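Local coordinates for protein sorting nexin GRD19 (Saccharomyces cerevisiae, PDB 1OCS) that binds phosphatidylinositol 3-phosphate through its PX domain and helps retrieve late Golgi membrane proteins from the prevacuolar compartment, at residues P43-P48 and K54-D59; Y60-R65 and V152-A157; K112-N117 and N121-E126; L36-H41 and S137-P142; K94-L99 and V104-L109. All blocks are in the same frame, centred on the assembly; numbering follows the deposited sequence.

Interaction 1 of 5, residues P43-P48 and K54-D59; sequences PKTHIP and KGMFTD
H46 lies on F57 as an offset stack, the two ring centroids 4.4 Å apart and the planes only 21° from parallel. The overlap is partial: CD2 of H46 rides over one face of the phenyl, displaced toward its rim, and comes within 3.3 Å of CZ of F57. F57 can offer that face because its CG sits between the backbone N and the carbonyl carbon (chi1 77°), which swings the ring alongside the opposing strand. The imidazole is fixed a second time at its edge. H46 NE2 donates to OD2 of D59 over 2.9 Å, and the bond lies in the ring plane yet reaches the carboxylate from above, the two planes standing almost square to each other. The same OD2 is salt-bridged to R79, while F57 makes a cation-pi contact with R81, a phosphoinositide-binding residue. With an alanine in place of H46, one face of F57 would probably lose its cover and D59 would be left mainly to R79. T45 and T58 share the other face of the strands. Backbone bonds keep these groups in step, K44 pairing with D59 in both directions and H46 N reaching F57 O at 2.7 Å. Toward the turn, a water joins the carbonyl oxygens of H46 and K54. Such cross-strand pairing is characteristic of an antiparallel beta hairpin, here beside R81, one of the arginines that bind the lipid.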
# COMPACT_ATOMS: atom_id res chain seq x y z
N PRO A 43 6.70 -5.36 -9.26
CA PRO A 43 6.56 -6.54 -8.41
C PRO A 43 7.81 -7.41 -8.52
O PRO A 43 8.43 -7.48 -9.59
CB PRO A 43 5.32 -7.23 -8.99
CG PRO A 43 5.39 -6.86 -10.44
CD PRO A 43 5.75 -5.40 -10.39
N LYS A 44 8.20 -8.04 -7.42
CA LYS A 44 9.38 -8.89 -7.42
C LYS A 44 9.20 -10.14 -6.57
O LYS A 44 8.80 -10.06 -5.41
CB LYS A 44 10.60 -8.12 -6.91
CG LYS A 44 11.19 -7.13 -7.91
CD LYS A 44 12.16 -6.15 -7.25
CE LYS A 44 13.34 -6.84 -6.59
NZ LYS A 44 14.19 -5.87 -5.82
N THR A 45 9.48 -11.30 -7.15
CA THR A 45 9.40 -12.55 -6.42
C THR A 45 10.83 -12.89 -6.04
O THR A 45 11.69 -13.07 -6.91
CB THR A 45 8.78 -13.66 -7.26
OG1 THR A 45 7.40 -13.37 -7.46
CG2 THR A 45 8.92 -15.01 -6.55
N HIS A 46 11.08 -12.96 -4.74
CA HIS A 46 12.40 -13.25 -4.23
C HIS A 46 12.70 -14.74 -4.15
O HIS A 46 12.17 -15.45 -3.29
CB HIS A 46 12.54 -12.57 -2.86
CG HIS A 46 12.26 -11.10 -2.91
ND1 HIS A 46 13.24 -10.17 -3.18
CD2 HIS A 46 11.10 -10.41 -2.82
CE1 HIS A 46 12.69 -8.97 -3.25
NE2 HIS A 46 11.40 -9.09 -3.04
N ILE A 47 13.54 -15.19 -5.07
CA ILE A 47 13.94 -16.58 -5.17
C ILE A 47 15.03 -16.92 -4.16
O ILE A 47 16.05 -16.24 -4.07
CB ILE A 47 14.43 -16.88 -6.61
CG1 ILE A 47 13.26 -16.74 -7.59
CG2 ILE A 47 15.05 -18.27 -6.69
CD1 ILE A 47 13.63 -16.92 -9.04
N PRO A 48 14.82 -17.98 -3.36
CA PRO A 48 15.81 -18.37 -2.36
C PRO A 48 17.04 -18.97 -3.02
O PRO A 48 16.93 -19.72 -3.99
CB PRO A 48 15.04 -19.38 -1.51
CG PRO A 48 14.17 -20.05 -2.53
CD PRO A 48 13.65 -18.88 -3.33
N LYS A 54 15.18 -16.99 3.49
CA LYS A 54 13.76 -16.73 3.66
C LYS A 54 12.93 -17.45 2.61
O LYS A 54 13.37 -17.65 1.48
CB LYS A 54 13.48 -15.23 3.56
CG LYS A 54 14.27 -14.38 4.53
CD LYS A 54 14.09 -12.89 4.26
CE LYS A 54 12.64 -12.47 4.38
NZ LYS A 54 12.48 -11.01 4.14
N GLY A 55 11.72 -17.84 2.98
CA GLY A 55 10.85 -18.52 2.04
C GLY A 55 10.55 -17.64 0.84
O GLY A 55 10.46 -16.41 0.97
N MET A 56 10.40 -18.25 -0.33
CA MET A 56 10.10 -17.50 -1.54
C MET A 56 8.87 -16.62 -1.29
O MET A 56 7.90 -17.07 -0.67
CB MET A 56 9.85 -18.47 -2.70
CG MET A 56 9.55 -17.81 -4.04
SD MET A 56 9.67 -19.01 -5.39
CE MET A 56 8.36 -20.10 -4.98
N PHE A 57 8.92 -15.38 -1.76
CA PHE A 57 7.80 -14.47 -1.57
C PHE A 57 7.87 -13.32 -2.57
O PHE A 57 8.91 -13.11 -3.20
CB PHE A 57 7.83 -13.90 -0.14
CG PHE A 57 8.87 -12.81 0.07
CD1 PHE A 57 8.50 -11.46 -0.00
CD2 PHE A 57 10.20 -13.13 0.32
CE1 PHE A 57 9.45 -10.45 0.19
CE2 PHE A 57 11.15 -12.13 0.50
CZ PHE A 57 10.78 -10.79 0.44
N THR A 58 6.77 -12.60 -2.73
CA THR A 58 6.80 -11.46 -3.64
C THR A 58 6.29 -10.21 -2.95
O THR A 58 5.42 -10.25 -2.08
CB THR A 58 5.98 -11.72 -4.95
OG1 THR A 58 4.87 -10.83 -5.01
CG2 THR A 58 5.50 -13.15 -5.04
N ASP A 59 6.90 -9.08 -3.30
CA ASP A 59 6.45 -7.82 -2.73
C ASP A 59 6.37 -6.81 -3.86
O ASP A 59 6.83 -7.06 -4.98
CB ASP A 59 7.37 -7.36 -1.59
CG ASP A 59 8.81 -7.17 -2.01
OD1 ASP A 59 9.63 -6.90 -1.11
OD2 ASP A 59 9.13 -7.30 -3.21
O HOH W 1 13.76 -15.74 -0.79

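Interaction 2 of 5, residues Y60-R65 and V152-A157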
# COMPACT_ATOMS: atom_id res chain seq x y z
N TYR A 60 5.75 -5.67 -3.57
CA TYR A 60 5.54 -4.64 -4.56
C TYR A 60 6.10 -3.31 -4.09
O TYR A 60 6.10 -3.02 -2.90
CB TYR A 60 4.05 -4.49 -4.84
CG TYR A 60 3.36 -5.80 -5.13
CD1 TYR A 60 3.14 -6.74 -4.11
CD2 TYR A 60 2.98 -6.14 -6.43
CE1 TYR A 60 2.57 -7.98 -4.39
CE2 TYR A 60 2.41 -7.38 -6.71
CZ TYR A 60 2.21 -8.29 -5.69
OH TYR A 60 1.68 -9.53 -5.97
N GLU A 61 6.57 -2.51 -5.03
CA GLU A 61 7.10 -1.21 -4.68
C GLU A 61 6.01 -0.14 -4.72
O GLU A 61 5.18 -0.10 -5.63
CB GLU A 61 8.22 -0.80 -5.65
CG GLU A 61 8.76 0.60 -5.40
CD GLU A 61 9.85 0.99 -6.38
OE1 GLU A 61 10.90 0.33 -6.38
OE2 GLU A 61 9.64 1.95 -7.14
N ILE A 62 6.00 0.70 -3.70
CA ILE A 62 5.06 1.80 -3.64
C ILE A 62 5.92 3.06 -3.76
O ILE A 62 6.86 3.25 -2.99
CB ILE A 62 4.30 1.87 -2.30
CG1 ILE A 62 3.48 0.59 -2.09
CG2 ILE A 62 3.36 3.08 -2.31
CD1 ILE A 62 2.65 0.60 -0.81
N ILE A 63 5.62 3.89 -4.75
CA ILE A 63 6.36 5.13 -4.93
C ILE A 63 5.34 6.24 -4.75
O ILE A 63 4.29 6.25 -5.39
CB ILE A 63 7.04 5.22 -6.31
CG1 ILE A 63 7.70 6.59 -6.47
CG2 ILE A 63 6.05 4.93 -7.42
CD1 ILE A 63 8.31 6.84 -7.84
N CYS A 64 5.66 7.19 -3.87
CA CYS A 64 4.76 8.29 -3.56
C CYS A 64 5.48 9.63 -3.49
O CYS A 64 6.61 9.71 -3.00
CB CYS A 64 4.06 8.00 -2.22
SG CYS A 64 2.94 9.29 -1.60
N ARG A 65 4.83 10.67 -4.00
CA ARG A 65 5.35 12.04 -3.96
C ARG A 65 4.23 12.87 -3.39
O ARG A 65 3.09 12.74 -3.83
CB ARG A 65 5.68 12.57 -5.35
CG ARG A 65 7.07 12.26 -5.85
CD ARG A 65 7.60 13.45 -6.65
NE ARG A 65 6.60 13.98 -7.56
CZ ARG A 65 6.78 15.03 -8.36
NH1 ARG A 65 5.80 15.44 -9.16
NH2 ARG A 65 7.95 15.67 -8.36
N VAL A 152 0.14 7.42 6.37
CA VAL A 152 1.50 7.97 6.29
C VAL A 152 2.57 6.92 6.58
O VAL A 152 3.53 6.78 5.84
CB VAL A 152 1.69 9.15 7.27
CG1 VAL A 152 3.11 9.71 7.14
CG2 VAL A 152 0.67 10.24 6.99
N ARG A 153 2.39 6.17 7.67
CA ARG A 153 3.36 5.15 8.04
C ARG A 153 3.48 4.07 6.98
O ARG A 153 4.58 3.62 6.66
CB ARG A 153 2.99 4.52 9.39
CG ARG A 153 4.10 3.64 9.98
CD ARG A 153 3.80 3.27 11.43
NE ARG A 153 3.09 2.01 11.56
CZ ARG A 153 3.65 0.82 11.38
NH1 ARG A 153 4.93 0.73 11.06
NH2 ARG A 153 2.92 -0.29 11.52
N PHE A 154 2.34 3.64 6.44
CA PHE A 154 2.33 2.59 5.42
C PHE A 154 3.12 3.00 4.19
O PHE A 154 3.75 2.17 3.52
CB PHE A 154 0.90 2.26 5.00
CG PHE A 154 0.81 1.12 4.02
CD1 PHE A 154 1.14 -0.18 4.41
CD2 PHE A 154 0.39 1.34 2.71
CE1 PHE A 154 1.05 -1.24 3.51
CE2 PHE A 154 0.31 0.29 1.80
CZ PHE A 154 0.64 -1.01 2.20
N ILE A 155 3.07 4.29 3.88
CA ILE A 155 3.76 4.83 2.72
C ILE A 155 5.24 5.17 2.98
O ILE A 155 6.08 4.95 2.12
CB ILE A 155 3.04 6.11 2.22
CG1 ILE A 155 1.71 5.72 1.57
CG2 ILE A 155 3.94 6.90 1.25
CD1 ILE A 155 0.80 6.91 1.26
N GLU A 156 5.53 5.68 4.17
CA GLU A 156 6.89 6.10 4.52
C GLU A 156 7.86 5.13 5.18
O GLU A 156 9.05 5.12 4.84
CB GLU A 156 6.82 7.35 5.41
CG GLU A 156 6.28 8.60 4.73
CD GLU A 156 6.35 9.83 5.62
OE1 GLU A 156 6.23 10.95 5.09
OE2 GLU A 156 6.53 9.67 6.85
N ALA A 157 7.39 4.33 6.12
CA ALA A 157 8.27 3.41 6.84
C ALA A 157 8.98 2.40 5.95
O ALA A 157 8.40 1.85 5.02
CB ALA A 157 7.49 2.68 7.92
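F154, the helix residue that meets I62, uses its carbonyl oxygen together with that of A157 to hold one guanidinium nitrogen: NH2 of R80 is hydrogen-bonded to both. The contact itself is apolar packing. I62 points the extended end of its longer branch at the helix, so that CD1 comes obliquely to the F154 ring, 3.5 Å from CE2 and farther from CZ, with the two side chains about perpendicular. The ring gets there because its CG is anti to the backbone N (chi1 -176°). This is the PX arrangement in which the beta sheet is backed by helices, strand 57-66 resting here on the last helix, 149-156. F154 is enclosed by further aromatic groups, stacked with F88 and edge-to-face with F85 and F160. Two residues farther along the strand, C64 also points toward the helix. Its CB approaches the branch methyl CG2 of I155 to 3.6 Å, and SG lies slightly farther from that methyl, at 3.9 Å.

Interaction 3 of 5, residues K112-N117 and N121-E126; sequences KILLSN and NEVIEE
The loop that carries K112, which binds phosphatidylinositol 3-phosphate, folds back at L114, S116 and N117 onto the first turn of helix 121-139, where E122 and V123 receive it. V123 is the centre of the contact, and its two methyls divide the work. CG1, anti to the backbone N (chi1 172°), turns toward L114 and stands 4.0 Å from its CD1, the two side chains crossing at about a right angle. CG2 goes the other way along the loop: it lies 3.6 Å from CB of S116 and 3.4 Å from the carbonyl oxygen of N117, so the oxygen rests against a methyl. The polar part of the contact is less definite. OG of S116 lies 2.9 Å from OE1 of E122, but the bond is weak and the placing of the hydroxyl proton is not settled. Just before the helix, OG of S120 is a shared neighbour of N117 O and E122 OE1, either of which could take its proton, and it also lies in weak bonding range of S116 OG and the backbone N of V123. L114 also comes close to R127, another residue that binds the lipid. A loop anchored on this helix beside the phosphoinositide pocket is typical of PX domains, in which it probably belongs to the membrane-facing region.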
# COMPACT_ATOMS: atom_id res chain seq x y z
N LYS A 112 -7.56 -10.88 -3.37
CA LYS A 112 -7.49 -11.66 -2.14
C LYS A 112 -7.66 -13.14 -2.47
O LYS A 112 -6.80 -13.96 -2.14
CB LYS A 112 -8.60 -11.23 -1.16
CG LYS A 112 -8.30 -9.93 -0.41
CD LYS A 112 -9.50 -9.47 0.42
CE LYS A 112 -10.66 -9.03 -0.46
NZ LYS A 112 -11.86 -8.67 0.33
N ILE A 113 -8.77 -13.46 -3.11
CA ILE A 113 -9.07 -14.83 -3.50
C ILE A 113 -7.96 -15.38 -4.38
O ILE A 113 -7.38 -14.65 -5.19
CB ILE A 113 -10.41 -14.91 -4.28
CG1 ILE A 113 -11.54 -14.31 -3.44
CG2 ILE A 113 -10.72 -16.36 -4.65
CD1 ILE A 113 -11.75 -14.99 -2.10
N LEU A 114 -7.66 -16.67 -4.24
CA LEU A 114 -6.61 -17.30 -5.01
C LEU A 114 -7.04 -18.68 -5.50
O LEU A 114 -7.36 -19.56 -4.71
CB LEU A 114 -5.34 -17.42 -4.17
CG LEU A 114 -4.06 -16.75 -4.68
CD1 LEU A 114 -4.32 -15.29 -5.02
CD2 LEU A 114 -2.98 -16.87 -3.62
N LEU A 115 -7.05 -18.86 -6.82
CA LEU A 115 -7.41 -20.14 -7.41
C LEU A 115 -6.31 -20.52 -8.40
O LEU A 115 -6.37 -21.55 -9.06
CB LEU A 115 -8.76 -20.05 -8.14
CG LEU A 115 -9.30 -21.38 -8.67
CD1 LEU A 115 -9.47 -22.36 -7.51
CD2 LEU A 115 -10.64 -21.16 -9.37
N SER A 116 -5.31 -19.65 -8.48
CA SER A 116 -4.16 -19.84 -9.35
C SER A 116 -2.89 -19.74 -8.50
O SER A 116 -2.92 -19.18 -7.41
CB SER A 116 -4.17 -18.77 -10.44
OG SER A 116 -3.05 -18.90 -11.30
N ASN A 117 -1.79 -20.29 -9.00
CA ASN A 117 -0.51 -20.26 -8.30
C ASN A 117 -0.14 -18.82 -7.93
O ASN A 117 -0.01 -17.97 -8.80
CB ASN A 117 0.58 -20.86 -9.19
CG ASN A 117 1.93 -20.99 -8.49
OD1 ASN A 117 2.82 -21.68 -8.98
ND2 ASN A 117 2.08 -20.34 -7.35
N ASN A 121 2.71 -15.29 -13.12
CA ASN A 121 2.71 -13.92 -13.63
C ASN A 121 1.28 -13.39 -13.64
O ASN A 121 1.03 -12.21 -13.38
CB ASN A 121 3.28 -13.88 -15.05
CG ASN A 121 4.77 -14.18 -15.09
OD1 ASN A 121 5.33 -14.48 -16.14
ND2 ASN A 121 5.42 -14.09 -13.93
N GLU A 122 0.35 -14.29 -13.92
CA GLU A 122 -1.07 -13.96 -13.98
C GLU A 122 -1.50 -13.28 -12.68
O GLU A 122 -1.96 -12.14 -12.68
CB GLU A 122 -1.90 -15.23 -14.16
CG GLU A 122 -1.29 -16.26 -15.11
CD GLU A 122 -1.91 -17.64 -14.94
OE1 GLU A 122 -1.81 -18.21 -13.83
OE2 GLU A 122 -2.50 -18.15 -15.91
N VAL A 123 -1.34 -14.00 -11.58
CA VAL A 123 -1.72 -13.51 -10.27
C VAL A 123 -0.97 -12.26 -9.83
O VAL A 123 -1.57 -11.29 -9.37
CB VAL A 123 -1.54 -14.60 -9.18
CG1 VAL A 123 -1.77 -14.02 -7.80
CG2 VAL A 123 -2.52 -15.74 -9.43
N ILE A 124 0.35 -12.27 -9.99
CA ILE A 124 1.16 -11.12 -9.58
C ILE A 124 0.80 -9.85 -10.35
O ILE A 124 0.69 -8.78 -9.75
CB ILE A 124 2.67 -11.43 -9.72
CG1 ILE A 124 3.06 -12.55 -8.75
CG2 ILE A 124 3.50 -10.18 -9.42
CD1 ILE A 124 4.52 -12.97 -8.81
N GLU A 125 0.62 -9.97 -11.65
CA GLU A 125 0.26 -8.80 -12.46
C GLU A 125 -1.14 -8.30 -12.08
O GLU A 125 -1.38 -7.10 -12.04
CB GLU A 125 0.31 -9.13 -13.95
CG GLU A 125 -0.19 -8.00 -14.84
CD GLU A 125 0.61 -6.71 -14.68
OE1 GLU A 125 0.14 -5.66 -15.17
OE2 GLU A 125 1.70 -6.75 -14.06
N GLU A 126 -2.04 -9.24 -11.81
CA GLU A 126 -3.40 -8.87 -11.43
C GLU A 126 -3.38 -8.17 -10.08
O GLU A 126 -4.12 -7.21 -9.86
CB GLU A 126 -4.30 -10.12 -11.37
CG GLU A 126 -4.53 -10.75 -12.74
CD GLU A 126 -5.51 -11.92 -12.70
OE1 GLU A 126 -5.20 -12.95 -12.06
OE2 GLU A 126 -6.59 -11.80 -13.32

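Interaction 4 of 5, residues L36-H41 and S137-P142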
# COMPACT_ATOMS: atom_id res chain seq x y z
N LEU A 36 -0.86 14.48 -3.96
CA LEU A 36 -0.30 13.19 -3.59
C LEU A 36 -0.36 12.32 -4.83
O LEU A 36 -1.43 12.11 -5.41
CB LEU A 36 -1.07 12.54 -2.43
CG LEU A 36 -0.45 11.21 -1.96
CD1 LEU A 36 -0.71 10.99 -0.47
CD2 LEU A 36 -1.01 10.06 -2.79
N GLU A 37 0.80 11.84 -5.24
CA GLU A 37 0.91 10.96 -6.40
C GLU A 37 1.35 9.62 -5.82
O GLU A 37 2.20 9.57 -4.94
CB GLU A 37 2.00 11.47 -7.35
CG GLU A 37 1.80 12.90 -7.83
CD GLU A 37 3.09 13.53 -8.31
OE1 GLU A 37 3.08 14.73 -8.64
OE2 GLU A 37 4.13 12.82 -8.36
N ILE A 38 0.76 8.54 -6.30
CA ILE A 38 1.17 7.24 -5.79
C ILE A 38 0.92 6.15 -6.81
O ILE A 38 -0.05 6.19 -7.58
CB ILE A 38 0.44 6.89 -4.47
CG1 ILE A 38 1.13 5.68 -3.82
CG2 ILE A 38 -1.03 6.61 -4.73
CD1 ILE A 38 0.83 5.55 -2.33
N GLU A 39 1.82 5.18 -6.82
CA GLU A 39 1.73 4.07 -7.74
C GLU A 39 2.32 2.82 -7.10
O GLU A 39 3.26 2.89 -6.31
CB GLU A 39 2.48 4.40 -9.03
CG GLU A 39 2.54 3.25 -10.03
CD GLU A 39 3.24 3.63 -11.33
OE1 GLU A 39 3.37 2.76 -12.22
OE2 GLU A 39 3.67 4.81 -11.45
N VAL A 40 1.73 1.67 -7.43
CA VAL A 40 2.20 0.39 -6.95
C VAL A 40 2.66 -0.32 -8.21
O VAL A 40 1.89 -0.47 -9.15
CB VAL A 40 1.08 -0.42 -6.27
CG1 VAL A 40 1.62 -1.77 -5.79
CG2 VAL A 40 0.51 0.37 -5.09
N HIS A 41 3.92 -0.73 -8.25
CA HIS A 41 4.45 -1.39 -9.42
C HIS A 41 5.71 -2.16 -9.05
O HIS A 41 5.96 -2.45 -7.88
CB HIS A 41 4.78 -0.33 -10.48
CG HIS A 41 5.99 0.49 -10.15
ND1 HIS A 41 6.18 1.06 -8.91
CD2 HIS A 41 7.09 0.80 -10.88
CE1 HIS A 41 7.34 1.68 -8.89
NE2 HIS A 41 7.91 1.54 -10.07
N SER A 137 -6.91 5.01 -4.79
CA SER A 137 -8.24 5.28 -4.28
C SER A 137 -8.19 5.64 -2.79
O SER A 137 -8.80 6.61 -2.34
CB SER A 137 -9.13 4.06 -4.50
OG SER A 137 -10.41 4.25 -3.94
N VAL A 138 -7.45 4.85 -2.03
CA VAL A 138 -7.32 5.08 -0.60
C VAL A 138 -6.48 6.32 -0.27
O VAL A 138 -6.92 7.18 0.48
CB VAL A 138 -6.72 3.85 0.11
CG1 VAL A 138 -6.35 4.19 1.55
CG2 VAL A 138 -7.74 2.70 0.07
N ALA A 139 -5.28 6.40 -0.84
CA ALA A 139 -4.39 7.53 -0.59
C ALA A 139 -4.95 8.82 -1.17
O ALA A 139 -4.52 9.91 -0.79
CB ALA A 139 -3.00 7.25 -1.18
N GLY A 140 -5.90 8.69 -2.08
CA GLY A 140 -6.49 9.87 -2.71
C GLY A 140 -7.65 10.49 -1.95
O GLY A 140 -8.10 11.59 -2.30
N HIS A 141 -8.14 9.82 -0.92
CA HIS A 141 -9.26 10.33 -0.14
C HIS A 141 -8.84 11.50 0.74
O HIS A 141 -7.95 11.37 1.58
CB HIS A 141 -9.87 9.22 0.71
CG HIS A 141 -11.20 9.58 1.30
ND1 HIS A 141 -11.36 10.60 2.21
CD2 HIS A 141 -12.43 9.05 1.10
CE1 HIS A 141 -12.64 10.70 2.53
NE2 HIS A 141 -13.31 9.77 1.87
N PRO A 142 -9.48 12.67 0.56
CA PRO A 142 -9.18 13.89 1.33
C PRO A 142 -9.12 13.72 2.84
O PRO A 142 -8.22 14.26 3.48
CB PRO A 142 -10.29 14.86 0.90
CG PRO A 142 -10.59 14.43 -0.49
CD PRO A 142 -10.61 12.92 -0.36
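With CG anti to the backbone N (chi1 -176°), L36 sends its two methyls across to A139. I38, two residues on, likewise has its longer branch, CG1, anti to the backbone N (chi1 -167°), which leaves the short CG2 between the backbone N and the carbonyl carbon and aimed at the same alanine. CB of A139 lies 3.8 Å from CD2 of L36 and 4.1 Å from CG2 of I38. The leucine also brushes the backbone, since CD1 and CD2 are each about 4.0 Å from the carbonyl oxygen of A139, an oxygen that accepts a bond from NE2 of Q145. Here the end of the long helix 121-139 is laid against strand 36-46, at one edge of the sheet, one of the sheet-to-helix joins of the PX fold, and the small alanine lets the strand's larger side chains come up to the helix. Polar groups of that helix also reach the strand: Q136 bonds to O of I38 and N132 to N of V40.

Interaction 5 of 5, residues K94-L99 and V104-L109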
# COMPACT_ATOMS: atom_id res chain seq x y z
N LYS A 94 -9.66 0.48 11.36
CA LYS A 94 -9.76 0.72 12.79
C LYS A 94 -9.50 2.19 13.12
O LYS A 94 -10.21 2.78 13.94
CB LYS A 94 -8.79 -0.16 13.56
CG LYS A 94 -8.87 0.02 15.07
CD LYS A 94 -8.25 -1.15 15.82
CE LYS A 94 -8.52 -1.04 17.32
NZ LYS A 94 -8.08 -2.24 18.07
N GLU A 95 -8.50 2.79 12.48
CA GLU A 95 -8.19 4.19 12.72
C GLU A 95 -9.33 5.11 12.30
O GLU A 95 -9.66 6.08 12.99
CB GLU A 95 -6.90 4.60 11.99
CG GLU A 95 -6.57 6.09 12.12
CD GLU A 95 -5.32 6.49 11.37
OE1 GLU A 95 -5.17 6.10 10.19
OE2 GLU A 95 -4.47 7.20 11.96
N ILE A 96 -9.94 4.81 11.16
CA ILE A 96 -11.06 5.62 10.66
C ILE A 96 -12.20 5.70 11.67
O ILE A 96 -12.83 6.75 11.83
CB ILE A 96 -11.60 5.06 9.32
CG1 ILE A 96 -10.58 5.33 8.21
CG2 ILE A 96 -12.95 5.69 8.98
CD1 ILE A 96 -10.95 4.68 6.88
N SER A 97 -12.49 4.60 12.36
CA SER A 97 -13.56 4.60 13.35
C SER A 97 -13.16 5.43 14.56
O SER A 97 -14.01 6.02 15.23
CB SER A 97 -13.89 3.17 13.80
OG SER A 97 -12.85 2.65 14.60
N MET A 98 -11.86 5.47 14.85
CA MET A 98 -11.37 6.25 15.98
C MET A 98 -11.41 7.73 15.63
O MET A 98 -11.66 8.57 16.49
CB MET A 98 -9.94 5.82 16.33
CG MET A 98 -9.84 4.39 16.85
SD MET A 98 -8.14 3.80 17.03
CE MET A 98 -7.77 4.34 18.70
N LEU A 99 -11.16 8.05 14.36
CA LEU A 99 -11.19 9.43 13.90
C LEU A 99 -12.62 9.94 13.84
O LEU A 99 -12.88 11.07 13.43
CB LEU A 99 -10.56 9.54 12.51
CG LEU A 99 -9.08 9.18 12.35
CD1 LEU A 99 -8.68 9.35 10.89
CD2 LEU A 99 -8.23 10.07 13.25
N VAL A 104 -17.24 6.68 6.49
CA VAL A 104 -16.20 6.50 5.48
C VAL A 104 -15.99 5.00 5.25
O VAL A 104 -15.82 4.24 6.20
CB VAL A 104 -14.86 7.11 5.93
CG1 VAL A 104 -13.80 6.85 4.87
CG2 VAL A 104 -15.02 8.60 6.16
N MET A 105 -16.00 4.58 3.99
CA MET A 105 -15.83 3.17 3.69
C MET A 105 -14.59 2.86 2.86
O MET A 105 -14.30 3.53 1.87
CB MET A 105 -17.08 2.65 3.00
CG MET A 105 -18.32 2.79 3.87
SD MET A 105 -19.60 1.63 3.39
CE MET A 105 -20.28 2.47 1.96
N VAL A 106 -13.86 1.83 3.28
CA VAL A 106 -12.65 1.43 2.58
C VAL A 106 -12.97 0.26 1.67
O VAL A 106 -13.51 -0.76 2.11
CB VAL A 106 -11.56 1.01 3.57
CG1 VAL A 106 -10.29 0.58 2.81
CG2 VAL A 106 -11.26 2.15 4.53
N PRO A 107 -12.62 0.38 0.38
CA PRO A 107 -12.86 -0.67 -0.62
C PRO A 107 -12.18 -1.99 -0.26
O PRO A 107 -11.17 -2.00 0.45
CB PRO A 107 -12.28 -0.09 -1.90
CG PRO A 107 -12.37 1.38 -1.69
CD PRO A 107 -11.99 1.55 -0.24
N HIS A 108 -12.72 -3.08 -0.78
CA HIS A 108 -12.14 -4.41 -0.58
C HIS A 108 -10.76 -4.39 -1.23
O HIS A 108 -10.55 -3.71 -2.24
CB HIS A 108 -12.96 -5.48 -1.31
CG HIS A 108 -14.23 -5.86 -0.62
ND1 HIS A 108 -15.22 -6.60 -1.24
CD2 HIS A 108 -14.67 -5.63 0.64
CE1 HIS A 108 -16.20 -6.82 -0.38
NE2 HIS A 108 -15.89 -6.25 0.76
N LEU A 109 -9.81 -5.14 -0.67
CA LEU A 109 -8.48 -5.24 -1.26
C LEU A 109 -8.67 -6.20 -2.43
O LEU A 109 -9.28 -7.25 -2.27
CB LEU A 109 -7.49 -5.88 -0.29
CG LEU A 109 -6.28 -5.11 0.25
CD1 LEU A 109 -5.29 -6.15 0.77
CD2 LEU A 109 -5.62 -4.25 -0.82
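No flat group takes part where I96 meets V104 and V106; the packing is made by branched aliphatic chains, and the nearby indole of W134 is touched by V106. I96 reaches the loop with both of its branches. Its CG1 is anti to the carbonyl carbon (chi1 -71°) and the chain beyond is extended, so CD1 projects outward to CG2 of V106, at 3.5 Å tighter than an ordinary van der Waals contact. CG2 of I96 takes V104, lying 3.9 Å from its CB, and these two side chains cross at about a right angle. V104 also sets CG1 at 4.1 Å from the isoleucine CD1. Segment 104-109 runs into the PxxP motif, a hallmark of PX domains that begins at P107, and is held here against the short helix 93-98. The carbonyl oxygen of P107 is hydrogen-bonded to NE1 of W134 and NE of R89. On the helix, OG of S97 donates back to O of K94 over 2.7 Å.

The five contacts join a three-stranded sheet and a set of helices into one PX unit. Interactions 2 and 4 share the sheet, cross in sequence and touch directly, R65 NE reaching E37 OE2 in a salt bridge of 2.8 Å. Interaction 1 continues those strands toward the lipid-binding site, while its P43 meets I124 of interaction 3, CB to CG2, at 3.5 Å. Both flank the phosphoinositide site: the side chain of F57 comes within about 3 Å of that of R81, and L114 equally near R127, nearest atoms. Interaction 5 lies at the far side, its centre about 29 Å from that of interaction 1, but it packs on interaction 4 and leads along the loop to K112.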